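Local coordinates for putative cobalamin synthesis related protein (Corynebacterium diphtheriae, PDB 2NPN) that probably acts as an S-adenosylmethionine-dependent precorrin-6A synthase in adenosylcobalamin biosynthesis, binding S-adenosylmethionine between its two domains, at residues L90-I95 / N128-H133; I122-R127 / A134-I139. All coordinates share one frame; numbering follows the deposited sequence.

Interaction 1. Residues L90-I95 / N128-H133; sequences LLASTI and NLEDLH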
# COMPACT_ATOMS: atom_id res chain seq x y z
N LEU A 90 3.23 -22.66 -6.19
CA LEU A 90 2.74 -21.95 -7.38
C LEU A 90 3.70 -20.84 -7.83
O LEU A 90 4.04 -20.69 -9.00
CB LEU A 90 1.41 -21.29 -7.02
CG LEU A 90 0.46 -20.69 -8.05
CD1 LEU A 90 -0.02 -21.75 -9.05
CD2 LEU A 90 -0.75 -20.10 -7.31
N LEU A 91 4.11 -20.04 -6.86
CA LEU A 91 5.03 -18.92 -7.13
C LEU A 91 6.38 -19.41 -7.62
O LEU A 91 6.93 -18.90 -8.59
CB LEU A 91 5.21 -18.02 -5.90
CG LEU A 91 4.05 -17.10 -5.49
CD1 LEU A 91 4.35 -16.44 -4.16
CD2 LEU A 91 3.81 -16.06 -6.57
N ALA A 92 6.92 -20.42 -6.95
CA ALA A 92 8.23 -20.93 -7.33
C ALA A 92 8.21 -21.55 -8.70
O ALA A 92 9.11 -21.30 -9.50
CB ALA A 92 8.76 -21.90 -6.29
N SER A 93 7.17 -22.33 -8.98
CA SER A 93 7.03 -22.98 -10.29
C SER A 93 6.87 -21.94 -11.40
O SER A 93 7.48 -22.06 -12.46
CB SER A 93 5.83 -23.93 -10.29
OG SER A 93 5.95 -24.89 -9.27
N THR A 94 6.07 -20.92 -11.13
CA THR A 94 5.80 -19.87 -12.10
C THR A 94 7.09 -19.12 -12.44
O THR A 94 7.39 -18.84 -13.60
CB THR A 94 4.72 -18.90 -11.62
OG1 THR A 94 3.48 -19.61 -11.49
CG2 THR A 94 4.49 -17.79 -12.62
N ILE A 95 7.87 -18.82 -11.39
CA ILE A 95 9.14 -18.09 -11.56
C ILE A 95 10.12 -18.91 -12.41
O ILE A 95 10.72 -18.41 -13.35
CB ILE A 95 9.74 -17.72 -10.19
CG1 ILE A 95 8.86 -16.63 -9.55
CG2 ILE A 95 11.18 -17.20 -10.33
CD1 ILE A 95 9.21 -16.34 -8.08
N ASN A 128 12.53 -20.08 0.97
CA ASN A 128 12.99 -21.12 1.91
C ASN A 128 12.33 -22.48 1.70
O ASN A 128 12.98 -23.52 1.78
CB ASN A 128 12.77 -20.69 3.36
CG ASN A 128 13.71 -19.58 3.79
OD1 ASN A 128 14.85 -19.51 3.31
ND2 ASN A 128 13.24 -18.71 4.70
N LEU A 129 11.02 -22.46 1.46
CA LEU A 129 10.23 -23.68 1.34
C LEU A 129 10.48 -24.38 0.01
O LEU A 129 10.50 -25.60 -0.07
CB LEU A 129 8.76 -23.33 1.46
CG LEU A 129 7.71 -24.43 1.38
CD1 LEU A 129 7.98 -25.51 2.41
CD2 LEU A 129 6.33 -23.80 1.58
N GLU A 130 10.68 -23.59 -1.04
CA GLU A 130 10.82 -24.12 -2.41
C GLU A 130 12.27 -24.14 -2.88
O GLU A 130 12.53 -24.51 -4.02
CB GLU A 130 9.99 -23.27 -3.37
CG GLU A 130 8.49 -23.29 -3.06
CD GLU A 130 7.88 -24.69 -3.05
OE1 GLU A 130 8.13 -25.48 -4.00
OE2 GLU A 130 7.15 -25.00 -2.09
N ASP A 131 13.19 -23.78 -1.99
CA ASP A 131 14.62 -23.76 -2.29
C ASP A 131 14.89 -22.95 -3.57
O ASP A 131 15.60 -23.40 -4.48
CB ASP A 131 15.17 -25.19 -2.38
CG ASP A 131 16.58 -25.31 -1.84
OD1 ASP A 131 17.02 -24.39 -1.11
OD2 ASP A 131 17.25 -26.32 -2.14
N LEU A 132 14.30 -21.76 -3.64
CA LEU A 132 14.47 -20.86 -4.78
C LEU A 132 15.62 -19.88 -4.52
O LEU A 132 15.50 -18.97 -3.67
CB LEU A 132 13.20 -20.08 -5.12
CG LEU A 132 13.23 -19.29 -6.44
CD1 LEU A 132 12.91 -20.16 -7.64
CD2 LEU A 132 12.29 -18.10 -6.36
N HIS A 133 16.70 -20.11 -5.25
CA HIS A 133 17.87 -19.27 -5.21
C HIS A 133 17.60 -17.97 -5.96
O HIS A 133 17.35 -17.97 -7.17
CB HIS A 133 19.05 -20.02 -5.84
CG HIS A 133 19.38 -21.31 -5.14
ND1 HIS A 133 19.21 -22.54 -5.73
CD2 HIS A 133 19.83 -21.56 -3.89
CE1 HIS A 133 19.57 -23.49 -4.89
NE2 HIS A 133 19.95 -22.92 -3.76

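Interaction 2. Residues I122-R127 / A134-I139; sequences IIEHMR and ADVKVI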
# COMPACT_ATOMS: atom_id res chain seq x y z
N ILE A 122 6.23 -12.99 2.27
CA ILE A 122 5.78 -14.12 1.46
C ILE A 122 6.92 -14.62 0.59
O ILE A 122 7.15 -15.84 0.48
CB ILE A 122 4.51 -13.76 0.62
CG1 ILE A 122 3.33 -13.52 1.56
CG2 ILE A 122 4.18 -14.85 -0.39
CD1 ILE A 122 2.08 -12.91 0.91
N ILE A 123 7.67 -13.70 -0.03
CA ILE A 123 8.78 -14.09 -0.89
C ILE A 123 9.84 -14.85 -0.10
O ILE A 123 10.39 -15.85 -0.55
CB ILE A 123 9.39 -12.84 -1.60
CG1 ILE A 123 8.45 -12.38 -2.70
CG2 ILE A 123 10.78 -13.13 -2.19
CD1 ILE A 123 8.68 -10.93 -3.15
N GLU A 124 10.13 -14.35 1.09
CA GLU A 124 11.16 -14.99 1.92
C GLU A 124 10.74 -16.42 2.34
O GLU A 124 11.54 -17.36 2.29
CB GLU A 124 11.45 -14.10 3.13
CG GLU A 124 12.38 -12.84 2.91
CD GLU A 124 12.68 -12.41 1.44
OE1 GLU A 124 12.12 -11.36 0.99
OE2 GLU A 124 13.52 -13.08 0.77
N HIS A 125 9.48 -16.58 2.74
CA HIS A 125 8.94 -17.88 3.10
C HIS A 125 9.02 -18.81 1.90
O HIS A 125 9.46 -19.96 2.04
CB HIS A 125 7.48 -17.77 3.58
CG HIS A 125 6.89 -19.08 4.00
ND1 HIS A 125 6.99 -19.57 5.28
CD2 HIS A 125 6.19 -20.01 3.30
CE1 HIS A 125 6.39 -20.75 5.36
NE2 HIS A 125 5.90 -21.03 4.16
N MSE A 126 8.57 -18.32 0.76
CA MSE A 126 8.52 -19.11 -0.47
C MSE A 126 9.91 -19.60 -0.89
O MSE A 126 10.10 -20.78 -1.21
CB MSE A 126 7.86 -18.29 -1.58
CG MSE A 126 7.73 -19.02 -2.88
SE MSE A 126 9.30 -18.75 -4.01
CE MSE A 126 9.14 -16.84 -4.38
N ARG A 127 10.89 -18.70 -0.85
CA ARG A 127 12.26 -19.05 -1.21
C ARG A 127 12.79 -20.17 -0.33
O ARG A 127 13.45 -21.09 -0.82
CB ARG A 127 13.19 -17.85 -1.07
CG ARG A 127 13.17 -16.87 -2.23
CD ARG A 127 14.38 -15.95 -2.14
NE ARG A 127 14.59 -15.46 -0.78
CZ ARG A 127 15.73 -14.96 -0.30
NH1 ARG A 127 15.78 -14.54 0.96
NH2 ARG A 127 16.81 -14.84 -1.06
N ALA A 134 17.66 -16.87 -5.23
CA ALA A 134 17.41 -15.56 -5.83
C ALA A 134 18.09 -14.45 -5.03
O ALA A 134 18.29 -14.57 -3.82
CB ALA A 134 15.93 -15.30 -5.90
N ASP A 135 18.45 -13.37 -5.72
CA ASP A 135 18.85 -12.12 -5.08
C ASP A 135 17.64 -11.19 -5.05
O ASP A 135 17.16 -10.77 -6.12
CB ASP A 135 20.02 -11.50 -5.87
CG ASP A 135 20.44 -10.13 -5.36
OD1 ASP A 135 20.21 -9.80 -4.17
OD2 ASP A 135 21.02 -9.37 -6.17
N VAL A 136 17.15 -10.86 -3.85
CA VAL A 136 15.98 -9.99 -3.70
C VAL A 136 16.41 -8.54 -3.66
O VAL A 136 17.26 -8.19 -2.85
CB VAL A 136 15.14 -10.36 -2.47
CG1 VAL A 136 13.94 -9.41 -2.34
CG2 VAL A 136 14.69 -11.83 -2.57
N LYS A 137 15.87 -7.72 -4.55
CA LYS A 137 16.17 -6.30 -4.61
C LYS A 137 14.86 -5.48 -4.48
O LYS A 137 13.94 -5.61 -5.29
CB LYS A 137 16.89 -5.96 -5.93
CG LYS A 137 18.22 -6.74 -6.14
CD LYS A 137 18.86 -6.41 -7.46
CE LYS A 137 19.62 -5.08 -7.43
NZ LYS A 137 20.63 -5.04 -8.53
N VAL A 138 14.82 -4.63 -3.47
CA VAL A 138 13.62 -3.89 -3.16
C VAL A 138 13.79 -2.49 -3.75
O VAL A 138 14.82 -1.82 -3.55
CB VAL A 138 13.38 -3.82 -1.66
CG1 VAL A 138 12.14 -2.99 -1.34
CG2 VAL A 138 13.31 -5.22 -1.05
N ILE A 139 12.72 -2.05 -4.41
CA ILE A 139 12.67 -0.75 -5.05
C ILE A 139 11.57 0.08 -4.38
O ILE A 139 10.40 -0.30 -4.45
CB ILE A 139 12.42 -0.90 -6.58
CG1 ILE A 139 13.59 -1.68 -7.21
CG2 ILE A 139 12.17 0.43 -7.18
CD1 ILE A 139 13.44 -1.91 -8.74

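Interaction 1. Residues L90-I95 / N128-H133
The flat carboxylate of Glu130 is carried past Ala92 rather than laid on it: the aliphatic stem below makes the contact, while OE1 accepts a weak hydrogen bond from His89 ND1, about one turn earlier on the same helix as Ala92. The other planar group, the His133 imidazole, takes no part in the contact; Asp131 O lies over one of its faces, toward the rim, 3.9 Å above the plane. Between the segments themselves the joint is apolar, with no hydrogen bond across it. Ala92 CB sits 3.5 Å from Glu130 CB and equally close to CG, so a single methyl abuts the start of the glutamate chain, and the small residue lets the backbones approach to 6.4 Å between the CA atoms of Ala92 and Glu130. The glutamate bends at its second torsion (chi2 -57°), which folds the acid end back toward His89. A second point of contact lies a turn further along, where Ile95 CD1 meets Leu132 CD2 at 3.9 Å and the two side chains slant across each other. Leu132 gets there because the chain leaves the helix at Asp131, whose positive phi (52°) is that of the left-handed helical region; Leu132 CG, anti to its own backbone N (chi1 -171°), carries CD2 toward Ile95. The example illustrates how a helix end can be secured by packing together with a hydrogen bond to its backbone, from Arg96 NH2 to Glu130 O. Within the fold, the contact packs on Met126 of helix 119-130, while Ile95 touches Arg3 and Leu132 touches Ile5 of strand 3-9.

Interaction 2. Residues I122-R127 / A134-I139
Helix 119-130 and strand 134-139 form the second half of a beta-alpha-beta crossover, and Ile123, Glu124 and Arg127 of the helix meet Ala134 and Val136 of the strand. The two short segments run almost exactly antiparallel (178°), their axes 11.0 Å apart, a spacing that side chains fill. One methyl does much of this work. With Val136 CG1 anti to the backbone N (chi1 179°), CG2 is the branch offered to the helix, and it touches three residues there. Ile123 CG2 lies 4.1 Å from Val136 CG2, methyl against methyl, with the side chains slanting across one another. Glu124 and Val136 approach from opposite directions, which brings Glu124 OE2 to 3.8 Å from Val136 CG2. The third partner is Arg127, built in two conformations; in the one described, Val136 CG2 lies over one face of the guanidinium, toward its rim and 3.8 Å above the plane. At the edge and in that plane, NH2 of Arg127 gives a weak hydrogen bond to Ala134 O (3.1 Å, N-H...O 129°). NH1 of Arg127 forms a salt bridge with Glu124 OE2 at 2.7 Å, one turn back on the helix. In this conformer the two polar partners probably help to set the guanidinium over the methyl; the detail remains provisional given the alternative conformation. Ile123 also touches Val7 of strand 3-9, and Asp135, Lys137 and Ile139 pair through their backbones with that strand. Such helix-on-strand packing is typical of an alpha/beta domain with a parallel sheet, here with strand 134-139 at its edge.

How the interactions relate
Followed from the N terminus, the chain passes through 90-95 on helix 78-98, forms strand 104-109, turns into helix 119-130 and emerges as strand 134-139. Interaction 1 closes a long loop of 32 residues when 128-133 returns to helix 78-98; interaction 2 closes a short one of six, which is 128-133 itself. Their segments alternate, so the loops cross. Met126, deposited as selenomethionine, joins them, its CE lying 3.7 Å from Ile95 CD1. A probable hydrogen bond from Leu132 N to Arg127 O secures the turn. Interaction 1 joins the two helices, and interaction 2 lays the second on edge strand 134-139.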